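Long-range contacts in fibronectin-binding protein (Streptococcus pyogenes, PDB 5A0L), which mediates adhesion of the bacterium to its host, its thioester domain binding host material covalently through an internal thioester bond: residues F29-N34 and N153-E158; N116-L121 and E158-L163; I124-N129 and K145-E150; N141-M146 and L163-L168. One frame throughout, in Å; residues are numbered along the deposited sequence.

Contact 1 (F29-N34 and N153-E158). With ZN (zinc ion), chain C.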
loop_
_atom_site.group_PDB
_atom_site.type_symbol
_atom_site.label_atom_id
_atom_site.label_comp_id
_atom_site.label_asym_id
_atom_site.label_seq_id
_atom_site.Cartn_x
_atom_site.Cartn_y
_atom_site.Cartn_z
ATOM N N PHE A 29 11.677 9.645 -10.906
ATOM C CA PHE A 29 10.353 9.483 -11.498
ATOM C C PHE A 29 9.281 9.688 -10.441
ATOM O O PHE A 29 9.137 8.896 -9.504
ATOM C CB PHE A 29 10.219 8.118 -12.186
ATOM C CG PHE A 29 11.266 7.876 -13.247
ATOM C CD1 PHE A 29 11.247 8.582 -14.452
ATOM C CD2 PHE A 29 12.301 6.958 -13.033
ATOM C CE1 PHE A 29 12.214 8.358 -15.417
ATOM C CE2 PHE A 29 13.279 6.745 -13.995
ATOM C CZ PHE A 29 13.236 7.445 -15.190
ATOM N N ALA A 30 8.537 10.775 -10.599
ATOM C CA ALA A 30 7.548 11.195 -9.607
ATOM C C ALA A 30 6.422 10.191 -9.400
ATOM O O ALA A 30 5.730 10.231 -8.379
ATOM C CB ALA A 30 6.966 12.544 -9.998
ATOM N N ARG A 31 6.228 9.302 -10.372
ATOM C CA ARG A 31 5.200 8.262 -10.259
ATOM C C ARG A 31 5.471 7.235 -9.147
ATOM O O ARG A 31 4.561 6.535 -8.704
ATOM C CB ARG A 31 5.008 7.530 -11.599
ATOM C CG ARG A 31 6.207 6.739 -12.099
ATOM C CD ARG A 31 5.842 6.055 -13.397
ATOM N NE ARG A 31 6.982 5.332 -13.934
ATOM C CZ ARG A 31 7.907 5.849 -14.736
ATOM N NH1 ARG A 31 7.854 7.131 -15.118
ATOM N NH2 ARG A 31 8.906 5.076 -15.152
ATOM N N TYR A 32 6.733 7.125 -8.731
ATOM C CA TYR A 32 7.134 6.102 -7.784
ATOM C C TYR A 32 7.289 6.608 -6.359
ATOM O O TYR A 32 7.737 7.726 -6.125
ATOM C CB TYR A 32 8.451 5.444 -8.176
ATOM C CG TYR A 32 8.436 4.692 -9.493
ATOM C CD1 TYR A 32 7.415 3.791 -9.807
ATOM C CD2 TYR A 32 9.466 4.818 -10.388
ATOM C CE1 TYR A 32 7.406 3.070 -10.980
ATOM C CE2 TYR A 32 9.463 4.119 -11.575
ATOM C CZ TYR A 32 8.431 3.242 -11.861
ATOM O OH TYR A 32 8.432 2.600 -13.061
ATOM N N HIS A 33 6.906 5.740 -5.437
ATOM C CA HIS A 33 7.183 5.865 -4.025
ATOM C C HIS A 33 7.570 4.481 -3.487
ATOM O O HIS A 33 7.210 3.440 -4.087
ATOM C CB HIS A 33 5.970 6.418 -3.244
ATOM C CG HIS A 33 5.525 7.761 -3.708
ATOM N ND1 HIS A 33 4.597 7.929 -4.707
ATOM C CD2 HIS A 33 5.939 9.003 -3.370
ATOM C CE1 HIS A 33 4.417 9.214 -4.931
ATOM N NE2 HIS A 33 5.228 9.890 -4.142
ATOM N N ASN A 34 8.254 4.443 -2.351
ATOM C CA ASN A 34 8.566 3.177 -1.707
ATOM C C ASN A 34 8.571 3.418 -0.216
ATOM O O ASN A 34 9.586 3.746 0.399
ATOM C CB ASN A 34 9.886 2.614 -2.231
ATOM C CG ASN A 34 10.139 1.219 -1.726
ATOM O OD1 ASN A 34 9.462 0.741 -0.820
ATOM N ND2 ASN A 34 11.080 0.544 -2.337
ATOM N N ASN A 153 6.086 7.198 -24.067
ATOM C CA ASN A 153 7.284 7.992 -23.796
ATOM C C ASN A 153 8.543 7.203 -23.432
ATOM O O ASN A 153 9.585 7.786 -23.063
ATOM C CB ASN A 153 6.943 8.981 -22.695
ATOM C CG ASN A 153 6.091 10.110 -23.222
ATOM O OD1 ASN A 153 4.890 10.194 -22.974
ATOM N ND2 ASN A 153 6.698 10.946 -24.039
ATOM N N GLY A 154 8.451 5.887 -23.556
ATOM C CA GLY A 154 9.591 5.009 -23.360
ATOM C C GLY A 154 10.030 4.865 -21.921
ATOM O O GLY A 154 11.148 4.427 -21.651
ATOM N N GLU A 155 9.132 5.183 -20.993
ATOM C CA GLU A 155 9.456 5.165 -19.568
ATOM C C GLU A 155 9.208 3.835 -18.886
ATOM O O GLU A 155 9.900 3.498 -17.912
ATOM C CB GLU A 155 8.724 6.259 -18.824
ATOM C CG GLU A 155 9.118 7.634 -19.320
ATOM C CD GLU A 155 8.657 8.758 -18.436
ATOM O OE1 GLU A 155 8.042 8.525 -17.379
ATOM O OE2 GLU A 155 8.931 9.907 -18.818
ATOM N N ILE A 156 8.169 3.134 -19.334
ATOM C CA ILE A 156 7.919 1.778 -18.912
ATOM C C ILE A 156 7.721 0.993 -20.189
ATOM O O ILE A 156 7.042 1.461 -21.113
ATOM C CB ILE A 156 6.677 1.625 -17.993
ATOM C CG1 ILE A 156 6.736 2.588 -16.805
ATOM C CG2 ILE A 156 6.606 0.196 -17.481
ATOM C CD1 ILE A 156 5.494 2.633 -15.946
ATOM N N SER A 157 8.337 -0.180 -20.246
ATOM C CA SER A 157 8.227 -1.011 -21.421
ATOM C C SER A 157 6.802 -1.514 -21.553
ATOM O O SER A 157 6.037 -1.630 -20.563
ATOM C CB SER A 157 9.208 -2.175 -21.362
ATOM O OG SER A 157 8.869 -3.019 -20.247
ATOM N N GLU A 158 6.459 -1.758 -22.811
ATOM C CA GLU A 158 5.211 -2.391 -23.136
ATOM C C GLU A 158 5.086 -3.678 -22.334
ATOM O O GLU A 158 4.028 -3.940 -21.776
ATOM C CB GLU A 158 5.130 -2.676 -24.636
ATOM C CG GLU A 158 3.762 -3.126 -25.134
ATOM C CD GLU A 158 2.749 -1.993 -25.192
ATOM O OE1 GLU A 158 2.286 -1.584 -24.118
ATOM O OE2 GLU A 158 2.403 -1.520 -26.306
HETATM ZN ZN ZN C . 5.480 12.054 -4.344
HETATM O O HOH W 1 5.365 12.051 -6.526
HETATM O O HOH W 2 10.686 2.577 -15.044
HETATM O O HOH W 3 5.655 14.197 -4.604
HETATM O O HOH W 4 3.456 12.531 -4.104
HETATM O O HOH W 5 7.580 12.017 -4.565
HETATM O O HOH W 6 5.711 12.496 -2.322
#
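Phe-29 and Glu-155 mark where the two loop backbones come nearest, and even there their CA atoms stand 9.2 Å apart, which leaves the joining to side chains. Residues 29-32 form a type I beta turn, closed by Tyr-32 N bonding to Phe-29 O. On the other segment, Gly-154 is the C-prime residue of a Schellman motif, its positive phi of 72° being one that glycine accepts easily. Arg-31 is long enough to bridge the gap, its chain straight out to NE. Its NH1 forms a salt bridge with Glu-155 OE1 at 2.7 Å, the oxygen near the guanidinium plane, although the hydrogen bond in it is weak, bent to 120°. The same guanidinium is steadied from its own turn, where NH2 of Arg-31 donates to Tyr-32 OH at 3.3 Å. The aliphatic part of Arg-31 packs on the Tyr-32 ring, CG lying 3.8 Å above its centre. Ile-156 adds an apolar tip, its CD1 meeting Arg-31 NE at 3.7 Å. A water donates to both Tyr-32 OH and Glu-155 O. Beyond the turn, in the conformer given, His-33 NE2 and five waters bind a zinc ion, and one of these waters donates to Ala-30 O. The contact thus ties the loop between strands 19-23 and 35-39 to the linker between helices 148-152 and 158-172; Tyr-32 also packs on helix 120-135, where its OH bonds to Asn-122.

Contact 2 (N116-L121 and E158-L163)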
loop_
_atom_site.group_PDB
_atom_site.type_symbol
_atom_site.label_atom_id
_atom_site.label_comp_id
_atom_site.label_asym_id
_atom_site.label_seq_id
_atom_site.Cartn_x
_atom_site.Cartn_y
_atom_site.Cartn_z
ATOM N N ASN A 116 4.664 -11.632 -10.541
ATOM C CA ASN A 116 5.853 -12.243 -11.153
ATOM C C ASN A 116 6.349 -11.421 -12.327
ATOM O O ASN A 116 5.596 -11.068 -13.225
ATOM C CB ASN A 116 5.531 -13.617 -11.700
ATOM C CG ASN A 116 5.334 -14.669 -10.630
ATOM O OD1 ASN A 116 5.612 -14.479 -9.434
ATOM N ND2 ASN A 116 4.870 -15.853 -11.075
ATOM N N GLY A 117 7.645 -11.110 -12.304
ATOM C CA GLY A 117 8.279 -10.390 -13.401
ATOM C C GLY A 117 8.126 -8.891 -13.389
ATOM O O GLY A 117 8.676 -8.214 -14.241
ATOM N N ILE A 118 7.315 -8.368 -12.473
ATOM C CA ILE A 118 7.119 -6.921 -12.359
ATOM C C ILE A 118 8.223 -6.355 -11.468
ATOM O O ILE A 118 8.438 -6.834 -10.375
ATOM C CB ILE A 118 5.704 -6.588 -11.806
ATOM C CG1 ILE A 118 4.629 -7.196 -12.695
ATOM C CG2 ILE A 118 5.555 -5.085 -11.719
ATOM C CD1 ILE A 118 3.207 -6.973 -12.221
ATOM N N GLU A 119 8.917 -5.334 -11.978
ATOM C CA GLU A 119 9.967 -4.702 -11.220
ATOM C C GLU A 119 9.391 -4.142 -9.918
ATOM O O GLU A 119 8.243 -3.684 -9.893
ATOM C CB GLU A 119 10.615 -3.584 -12.038
ATOM C CG GLU A 119 11.341 -4.072 -13.272
ATOM C CD GLU A 119 11.731 -2.986 -14.253
ATOM O OE1 GLU A 119 11.576 -1.778 -13.961
ATOM O OE2 GLU A 119 12.215 -3.349 -15.339
ATOM N N ASP A 120 10.185 -4.130 -8.854
ATOM C CA ASP A 120 9.685 -3.785 -7.523
ATOM C C ASP A 120 8.886 -2.460 -7.506
ATOM O O ASP A 120 7.795 -2.417 -6.938
ATOM C CB ASP A 120 10.820 -3.676 -6.523
ATOM C CG ASP A 120 11.495 -5.004 -6.247
ATOM O OD1 ASP A 120 11.040 -6.060 -6.727
ATOM O OD2 ASP A 120 12.525 -4.968 -5.561
ATOM N N LEU A 121 9.413 -1.392 -8.093
ATOM C CA LEU A 121 8.701 -0.109 -7.989
ATOM C C LEU A 121 7.394 -0.148 -8.751
ATOM O O LEU A 121 6.424 0.512 -8.345
ATOM C CB LEU A 121 9.605 1.031 -8.464
ATOM C CG LEU A 121 10.756 1.379 -7.517
ATOM C CD1 LEU A 121 11.809 2.262 -8.198
ATOM C CD2 LEU A 121 10.265 2.035 -6.230
ATOM N N GLU A 158 6.459 -1.758 -22.811
ATOM C CA GLU A 158 5.211 -2.391 -23.136
ATOM C C GLU A 158 5.086 -3.678 -22.334
ATOM O O GLU A 158 4.028 -3.940 -21.776
ATOM C CB GLU A 158 5.130 -2.676 -24.636
ATOM C CG GLU A 158 3.762 -3.126 -25.134
ATOM C CD GLU A 158 2.749 -1.993 -25.192
ATOM O OE1 GLU A 158 2.286 -1.584 -24.118
ATOM O OE2 GLU A 158 2.403 -1.520 -26.306
ATOM N N SER A 159 6.164 -4.460 -22.247
ATOM C CA SER A 159 6.108 -5.718 -21.515
ATOM C C SER A 159 5.786 -5.523 -20.035
ATOM O O SER A 159 4.911 -6.244 -19.499
ATOM C CB SER A 159 7.386 -6.551 -21.690
ATOM O OG SER A 159 8.517 -5.967 -21.035
ATOM N N GLN A 160 6.435 -4.556 -19.359
ATOM C CA GLN A 160 6.154 -4.329 -17.933
ATOM C C GLN A 160 4.683 -3.862 -17.782
ATOM O O GLN A 160 3.989 -4.305 -16.872
ATOM C CB GLN A 160 7.079 -3.273 -17.215
ATOM C CG GLN A 160 8.482 -3.700 -16.774
ATOM C CD GLN A 160 8.356 -4.610 -15.575
ATOM O OE1 GLN A 160 8.043 -4.176 -14.446
ATOM N NE2 GLN A 160 8.560 -5.882 -15.811
ATOM N N VAL A 161 4.240 -2.944 -18.645
ATOM C CA VAL A 161 2.904 -2.370 -18.474
ATOM C C VAL A 161 1.831 -3.445 -18.700
ATOM O O VAL A 161 0.831 -3.458 -17.988
ATOM C CB VAL A 161 2.710 -1.105 -19.344
ATOM C CG1 VAL A 161 1.330 -0.551 -19.189
ATOM C CG2 VAL A 161 3.613 0.039 -18.851
ATOM N N THR A 162 2.037 -4.360 -19.645
ATOM C CA THR A 162 1.077 -5.429 -19.837
ATOM C C THR A 162 0.964 -6.278 -18.553
ATOM O O THR A 162 -0.153 -6.629 -18.106
ATOM C CB THR A 162 1.472 -6.277 -21.053
ATOM O OG1 THR A 162 1.492 -5.434 -22.215
ATOM C CG2 THR A 162 0.495 -7.422 -21.264
ATOM N N LEU A 163 2.100 -6.615 -17.949
ATOM C CA LEU A 163 2.062 -7.377 -16.685
ATOM C C LEU A 163 1.311 -6.594 -15.601
ATOM O O LEU A 163 0.531 -7.152 -14.829
ATOM C CB LEU A 163 3.480 -7.700 -16.170
ATOM C CG LEU A 163 4.315 -8.686 -17.006
ATOM C CD1 LEU A 163 5.694 -8.768 -16.386
ATOM C CD2 LEU A 163 3.648 -10.032 -17.114
#
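Glu-119 and Gln-160 lay their flat ends over one another: the carboxylate and amide planes are stacked only 13° apart, with Glu-119 CD 4.0 Å from Gln-160 CD, although the two side chains cross at about a right angle. Backbone groups grip both polar atoms of the amide. Gln-160 NE2 donates to Gly-117 O at 2.8 Å, the oxygen lying in the amide plane, and Glu-119 N donates to Gln-160 OE1 at 2.9 Å in a nearly straight bond of 168°. Glutamine suits this place because one group supplies a donor and an acceptor, here matched to the peptide atoms on either side of Ile-118; a bend at chi2 (-73°) brings CD round to them. OE1 takes a second bond from Asn-122 ND2. Gly-117 has a positive phi, a conformation natural to glycine. Beside the polar pair, Ile-118 and Leu-163 run alongside each other, pointing opposite ways, Ile-118 CG1 touching Leu-163 CB at 3.7 Å, while Leu-163 CD1 reaches Gly-117 O at 3.7 Å. The result fastens the loop leading into helix 120-135, whose N-cap position is Glu-119, to the first turns of helix 158-172, and Ile-118 continues along that helix onto Met-164 and Ala-167.

Contact 3 (I124-N129 and K145-E150)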
loop_
_atom_site.group_PDB
_atom_site.type_symbol
_atom_site.label_atom_id
_atom_site.label_comp_id
_atom_site.label_asym_id
_atom_site.label_seq_id
_atom_site.Cartn_x
_atom_site.Cartn_y
_atom_site.Cartn_z
ATOM N N ILE A 124 4.947 -2.223 -6.504
ATOM C CA ILE A 124 4.416 -1.332 -5.451
ATOM C C ILE A 124 3.328 -0.442 -6.065
ATOM O O ILE A 124 2.259 -0.272 -5.473
ATOM C CB ILE A 124 5.572 -0.508 -4.855
ATOM C CG1 ILE A 124 6.493 -1.398 -4.023
ATOM C CG2 ILE A 124 5.042 0.640 -3.998
ATOM C CD1 ILE A 124 7.810 -0.765 -3.651
ATOM N N LEU A 125 3.579 0.116 -7.229
ATOM C CA LEU A 125 2.618 1.010 -7.863
ATOM C C LEU A 125 1.299 0.298 -8.159
ATOM O O LEU A 125 0.207 0.866 -7.929
ATOM C CB LEU A 125 3.229 1.641 -9.102
ATOM C CG LEU A 125 2.401 2.638 -9.868
ATOM C CD1 LEU A 125 1.954 3.802 -8.991
ATOM C CD2 LEU A 125 3.257 3.128 -11.061
ATOM N N VAL A 126 1.374 -0.915 -8.687
ATOM C CA VAL A 126 0.157 -1.707 -8.919
ATOM C C VAL A 126 -0.589 -1.967 -7.616
ATOM O O VAL A 126 -1.814 -1.754 -7.533
ATOM C CB VAL A 126 0.490 -3.018 -9.639
ATOM C CG1 VAL A 126 -0.689 -3.973 -9.647
ATOM C CG2 VAL A 126 0.953 -2.745 -11.049
ATOM N N THR A 127 0.117 -2.424 -6.609
ATOM C CA THR A 127 -0.514 -2.769 -5.348
ATOM C C THR A 127 -1.148 -1.536 -4.720
ATOM O O THR A 127 -2.255 -1.595 -4.171
ATOM C CB THR A 127 0.487 -3.418 -4.389
ATOM O OG1 THR A 127 1.131 -4.538 -5.040
ATOM C CG2 THR A 127 -0.168 -3.923 -3.149
ATOM N N GLN A 128 -0.447 -0.415 -4.813
ATOM C CA GLN A 128 -0.940 0.856 -4.273
ATOM C C GLN A 128 -2.262 1.238 -4.933
ATOM O O GLN A 128 -3.187 1.733 -4.259
ATOM C CB GLN A 128 0.116 1.938 -4.520
ATOM C CG GLN A 128 -0.291 3.327 -3.999
ATOM C CD GLN A 128 -0.420 3.354 -2.511
ATOM O OE1 GLN A 128 0.576 3.489 -1.781
ATOM N NE2 GLN A 128 -1.657 3.177 -2.017
ATOM N N ASN A 129 -2.371 1.047 -6.237
ATOM C CA ASN A 129 -3.615 1.344 -6.920
ATOM C C ASN A 129 -4.744 0.408 -6.480
ATOM O O ASN A 129 -5.890 0.866 -6.327
ATOM C CB ASN A 129 -3.432 1.303 -8.435
ATOM C CG ASN A 129 -2.946 2.616 -8.985
ATOM O OD1 ASN A 129 -3.750 3.500 -9.255
ATOM N ND2 ASN A 129 -1.647 2.795 -9.090
ATOM N N LYS A 145 -5.888 0.957 -20.437
ATOM C CA LYS A 145 -5.154 2.138 -20.882
ATOM C C LYS A 145 -4.228 2.712 -19.817
ATOM O O LYS A 145 -3.552 3.688 -20.066
ATOM C CB LYS A 145 -6.133 3.220 -21.368
ATOM C CG LYS A 145 -6.840 2.886 -22.672
ATOM C CD LYS A 145 -7.942 3.865 -22.992
ATOM C CE LYS A 145 -8.418 3.695 -24.430
ATOM N NZ LYS A 145 -8.866 2.295 -24.729
ATOM N N MET A 146 -4.182 2.116 -18.634
ATOM C CA MET A 146 -3.350 2.690 -17.572
ATOM C C MET A 146 -1.886 2.619 -17.950
ATOM O O MET A 146 -1.411 1.618 -18.496
ATOM C CB MET A 146 -3.618 2.017 -16.235
ATOM C CG MET A 146 -4.954 2.450 -15.652
ATOM S SD MET A 146 -5.336 1.613 -14.101
ATOM C CE MET A 146 -4.237 2.439 -12.999
ATOM N N TRP A 147 -1.188 3.706 -17.628
ATOM C CA TRP A 147 0.258 3.855 -17.892
ATOM C C TRP A 147 0.610 3.880 -19.392
ATOM O O TRP A 147 1.788 3.749 -19.763
ATOM C CB TRP A 147 1.079 2.788 -17.129
ATOM C CG TRP A 147 0.782 2.783 -15.682
ATOM C CD1 TRP A 147 1.055 3.768 -14.797
ATOM C CD2 TRP A 147 0.116 1.746 -14.940
ATOM N NE1 TRP A 147 0.596 3.414 -13.547
ATOM C CE2 TRP A 147 0.011 2.176 -13.612
ATOM C CE3 TRP A 147 -0.400 0.501 -15.284
ATOM C CZ2 TRP A 147 -0.550 1.386 -12.619
ATOM C CZ3 TRP A 147 -0.971 -0.280 -14.297
ATOM C CH2 TRP A 147 -1.051 0.164 -12.986
ATOM N N GLU A 148 -0.375 4.070 -20.258
ATOM C CA GLU A 148 -0.082 4.177 -21.671
ATOM C C GLU A 148 0.820 5.391 -21.965
ATOM O O GLU A 148 1.622 5.361 -22.900
ATOM C CB GLU A 148 -1.364 4.232 -22.491
ATOM C CG GLU A 148 -1.152 4.104 -23.992
ATOM C CD GLU A 148 -0.603 2.769 -24.489
ATOM O OE1 GLU A 148 -0.532 1.785 -23.745
ATOM O OE2 GLU A 148 -0.271 2.733 -25.688
ATOM N N ARG A 149 0.650 6.493 -21.214
ATOM C CA ARG A 149 1.519 7.640 -21.424
ATOM C C ARG A 149 2.986 7.244 -21.213
ATOM O O ARG A 149 3.871 7.580 -22.027
ATOM C CB ARG A 149 1.132 8.796 -20.520
ATOM C CG ARG A 149 1.918 10.066 -20.811
ATOM C CD ARG A 149 1.448 11.239 -19.946
ATOM N NE ARG A 149 0.103 11.690 -20.313
ATOM C CZ ARG A 149 -0.578 12.628 -19.657
ATOM N NH1 ARG A 149 -0.037 13.221 -18.600
ATOM N NH2 ARG A 149 -1.801 12.961 -20.041
ATOM N N GLU A 150 3.249 6.507 -20.135
ATOM C CA GLU A 150 4.583 5.971 -19.882
ATOM C C GLU A 150 5.116 5.064 -20.997
ATOM O O GLU A 150 6.276 5.137 -21.330
ATOM C CB GLU A 150 4.609 5.234 -18.549
ATOM C CG GLU A 150 4.581 6.141 -17.325
ATOM C CD GLU A 150 3.236 6.724 -16.935
ATOM O OE1 GLU A 150 2.160 6.383 -17.485
ATOM O OE2 GLU A 150 3.274 7.552 -16.007
HETATM O O HOH W 7 -0.671 4.796 -11.009
#
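Trp-147 brings its indole against three residues of helix 120-135: Leu-125, Val-126 and Asn-129. The leucine passes the indole in the opposite direction, and its CD2 reaches Trp-147 NE1 at 3.7 Å; a CG anti to the backbone N (chi1 -178°) carries the branch toward the ring. At the far end of the indole, Val-126 CG2 meets Trp-147 CH2 at 4.0 Å. Asn-129 comes to the ring edge, near its plane, with ND2 4.0 Å from Trp-147 CZ2 and the amide turned 86° to the ring. Trp-147 belongs to a type II beta turn, residues 145-148, that leads into helix 148-152; it holds the third position with a positive phi of 65° and is also at the N-cap position. A large flat side chain suits this spot, since it spans from the turn to the helix. The amide is fixed by two bonds: Asn-129 ND2 donates to Leu-125 O at 2.9 Å, on the opposite face of that carbonyl from the helical bond of Asn-129 N, and also to a water. That water accepts from Trp-147 NE1 as well, at 3.2 Å, which satisfies the indole N-H. From the turn, Met-146 CE extends to 3.9 Å from Asn-129 OD1, its chain bent at chi3.

Contact 4 (N141-M146 and L163-L168); sequences NDVNKM and LMREAL
Arg-165 grips the carbonyl oxygen of Met-146 side-on with two nitrogens, fastening a short 3-10 turn, residues 143-145, to helix 158-172. Both NE and NH2 of Arg-165 stand 2.9 Å from Met-146 O, which lies close to the guanidinium plane. NE approaches within the carbonyl plane, whereas NH2 comes from above it, 47° out. Arginine suits the place because its edge offers two neighbouring N-H groups that can share one oxygen, while its flat face can take another carbonyl: Asn-144 O sits 3.1 Å above the centre of the guanidinium, not hydrogen-bonded, but with its negative end toward the cation, which is probably favourable. The chain of Arg-165, stretched out as far as NE, runs past the turn, and its CG touches Val-143 O at 3.4 Å. Here the backbones come closest, Val-143 CA and Arg-165 CA being 6.0 Å apart, a spacing that suits the compact branch of the buried valine, whose CG1 lies 3.5 Å from Arg-165 O. On the side toward helix 120-135, Met-146 and Leu-168 cross at about a right angle, with Met-146 SD 3.7 Å from Leu-168 CD2. Further out, Glu-148 OE1 forms a salt bridge with Arg-165 NH2, giving the guanidinium an anionic partner from the following helix. Near the surface, Lys-169 links turn and helix, its NZ bonding to Asn-144 OD1 and making a salt bridge with Glu-166 OE2.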
loop_
_atom_site.group_PDB
_atom_site.type_symbol
_atom_site.label_atom_id
_atom_site.label_comp_id
_atom_site.label_asym_id
_atom_site.label_seq_id
_atom_site.Cartn_x
_atom_site.Cartn_y
_atom_site.Cartn_z
ATOM N N ASN A 141 -11.774 2.154 -13.988
ATOM C CA ASN A 141 -12.639 1.652 -15.051
ATOM C C ASN A 141 -11.966 1.574 -16.429
ATOM O O ASN A 141 -12.610 1.164 -17.403
ATOM C CB ASN A 141 -13.885 2.532 -15.124
ATOM C CG ASN A 141 -13.543 4.000 -15.068
ATOM O OD1 ASN A 141 -12.544 4.430 -15.638
ATOM N ND2 ASN A 141 -14.374 4.780 -14.400
ATOM N N ASP A 142 -10.681 1.929 -16.498
ATOM C CA ASP A 142 -9.931 2.014 -17.750
ATOM C C ASP A 142 -8.563 1.320 -17.603
ATOM O O ASP A 142 -7.540 1.848 -18.080
ATOM C CB ASP A 142 -9.703 3.522 -18.009
ATOM C CG ASP A 142 -9.737 3.893 -19.439
ATOM O OD1 ASP A 142 -10.580 3.328 -20.163
ATOM O OD2 ASP A 142 -8.963 4.812 -19.819
ATOM N N VAL A 143 -8.531 0.141 -16.985
ATOM C CA VAL A 143 -7.231 -0.479 -16.657
ATOM C C VAL A 143 -6.407 -0.753 -17.921
ATOM O O VAL A 143 -5.189 -0.611 -17.891
ATOM C CB VAL A 143 -7.401 -1.751 -15.785
ATOM C CG1 VAL A 143 -6.074 -2.491 -15.595
ATOM C CG2 VAL A 143 -8.023 -1.414 -14.446
ATOM N N ASN A 144 -7.065 -1.110 -19.026
ATOM C CA ASN A 144 -6.331 -1.417 -20.259
ATOM C C ASN A 144 -5.557 -0.272 -20.844
ATOM O O ASN A 144 -4.688 -0.496 -21.691
ATOM C CB ASN A 144 -7.262 -1.941 -21.344
ATOM C CG ASN A 144 -7.657 -3.361 -21.122
ATOM O OD1 ASN A 144 -7.058 -4.071 -20.319
ATOM N ND2 ASN A 144 -8.672 -3.799 -21.862
ATOM N N LYS A 145 -5.888 0.957 -20.437
ATOM C CA LYS A 145 -5.154 2.138 -20.882
ATOM C C LYS A 145 -4.228 2.712 -19.817
ATOM O O LYS A 145 -3.552 3.688 -20.066
ATOM C CB LYS A 145 -6.133 3.220 -21.368
ATOM C CG LYS A 145 -6.840 2.886 -22.672
ATOM C CD LYS A 145 -7.942 3.865 -22.992
ATOM C CE LYS A 145 -8.418 3.695 -24.430
ATOM N NZ LYS A 145 -8.866 2.295 -24.729
ATOM N N MET A 146 -4.182 2.116 -18.634
ATOM C CA MET A 146 -3.350 2.690 -17.572
ATOM C C MET A 146 -1.886 2.619 -17.950
ATOM O O MET A 146 -1.411 1.618 -18.496
ATOM C CB MET A 146 -3.618 2.017 -16.235
ATOM C CG MET A 146 -4.954 2.450 -15.652
ATOM S SD MET A 146 -5.336 1.613 -14.101
ATOM C CE MET A 146 -4.237 2.439 -12.999
ATOM N N LEU A 163 2.100 -6.615 -17.949
ATOM C CA LEU A 163 2.062 -7.377 -16.685
ATOM C C LEU A 163 1.311 -6.594 -15.601
ATOM O O LEU A 163 0.531 -7.152 -14.829
ATOM C CB LEU A 163 3.480 -7.700 -16.170
ATOM C CG LEU A 163 4.315 -8.686 -17.006
ATOM C CD1 LEU A 163 5.694 -8.768 -16.386
ATOM C CD2 LEU A 163 3.648 -10.032 -17.114
ATOM N N MET A 164 1.608 -5.298 -15.508
ATOM C CA MET A 164 0.994 -4.455 -14.461
ATOM C C MET A 164 -0.528 -4.386 -14.579
ATOM O O MET A 164 -1.240 -4.501 -13.575
ATOM C CB MET A 164 1.575 -3.043 -14.555
ATOM C CG MET A 164 3.067 -2.953 -14.132
ATOM S SD MET A 164 3.846 -1.394 -14.656
ATOM C CE MET A 164 3.043 -0.229 -13.532
ATOM N N ARG A 165 -1.016 -4.191 -15.795
ATOM C CA ARG A 165 -2.453 -4.109 -16.010
ATOM C C ARG A 165 -3.134 -5.420 -15.653
ATOM O O ARG A 165 -4.185 -5.405 -14.993
ATOM C CB ARG A 165 -2.748 -3.769 -17.465
ATOM C CG ARG A 165 -2.313 -2.387 -17.867
ATOM C CD ARG A 165 -2.344 -2.206 -19.384
ATOM N NE ARG A 165 -2.003 -0.850 -19.799
ATOM C CZ ARG A 165 -1.618 -0.486 -21.017
ATOM N NH1 ARG A 165 -1.533 -1.373 -21.987
ATOM N NH2 ARG A 165 -1.297 0.778 -21.255
ATOM N N GLU A 166 -2.556 -6.550 -16.063
ATOM C CA GLU A 166 -3.176 -7.818 -15.751
ATOM C C GLU A 166 -3.184 -8.101 -14.261
ATOM O O GLU A 166 -4.156 -8.643 -13.710
ATOM C CB GLU A 166 -2.509 -8.951 -16.573
ATOM C CG GLU A 166 -2.760 -8.821 -18.075
ATOM C CD GLU A 166 -4.247 -8.649 -18.421
ATOM O OE1 GLU A 166 -5.028 -9.561 -18.078
ATOM O OE2 GLU A 166 -4.650 -7.596 -19.027
ATOM N N ALA A 167 -2.098 -7.747 -13.581
ATOM C CA ALA A 167 -2.014 -7.933 -12.140
ATOM C C ALA A 167 -3.084 -7.099 -11.429
ATOM O O ALA A 167 -3.737 -7.577 -10.502
ATOM C CB ALA A 167 -0.635 -7.613 -11.616
ATOM N N LEU A 168 -3.206 -5.842 -11.843
ATOM C CA LEU A 168 -4.178 -4.959 -11.193
ATOM C C LEU A 168 -5.615 -5.523 -11.312
ATOM O O LEU A 168 -6.372 -5.531 -10.333
ATOM C CB LEU A 168 -4.059 -3.557 -11.771
ATOM C CG LEU A 168 -4.982 -2.523 -11.134
ATOM C CD1 LEU A 168 -4.826 -2.455 -9.632
ATOM C CD2 LEU A 168 -4.711 -1.159 -11.770
#

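From the N terminus, the loop at 29-34 opens contact 1, then 116-121 opens contact 2 and 124-129 contact 3. Contact 3 is closed first, at 145-150, overlapping the segment 141-146 that opens contact 4, and it falls within the spans of both contacts 1 and 2. Residues 153-158 then close contact 1, 158-163 contact 2 and 163-168 contact 4, the last three sharing Glu-158 and Leu-163 at their joins. Contacts 1, 2 and 4 cross one another pairwise. Contacts 2 to 4 bind helices 120-135, 148-152 and 158-172 together, with Glu-148 to Arg-165 joining contacts 3 and 4, while contact 1 attaches this helical group to a loop of the barrel.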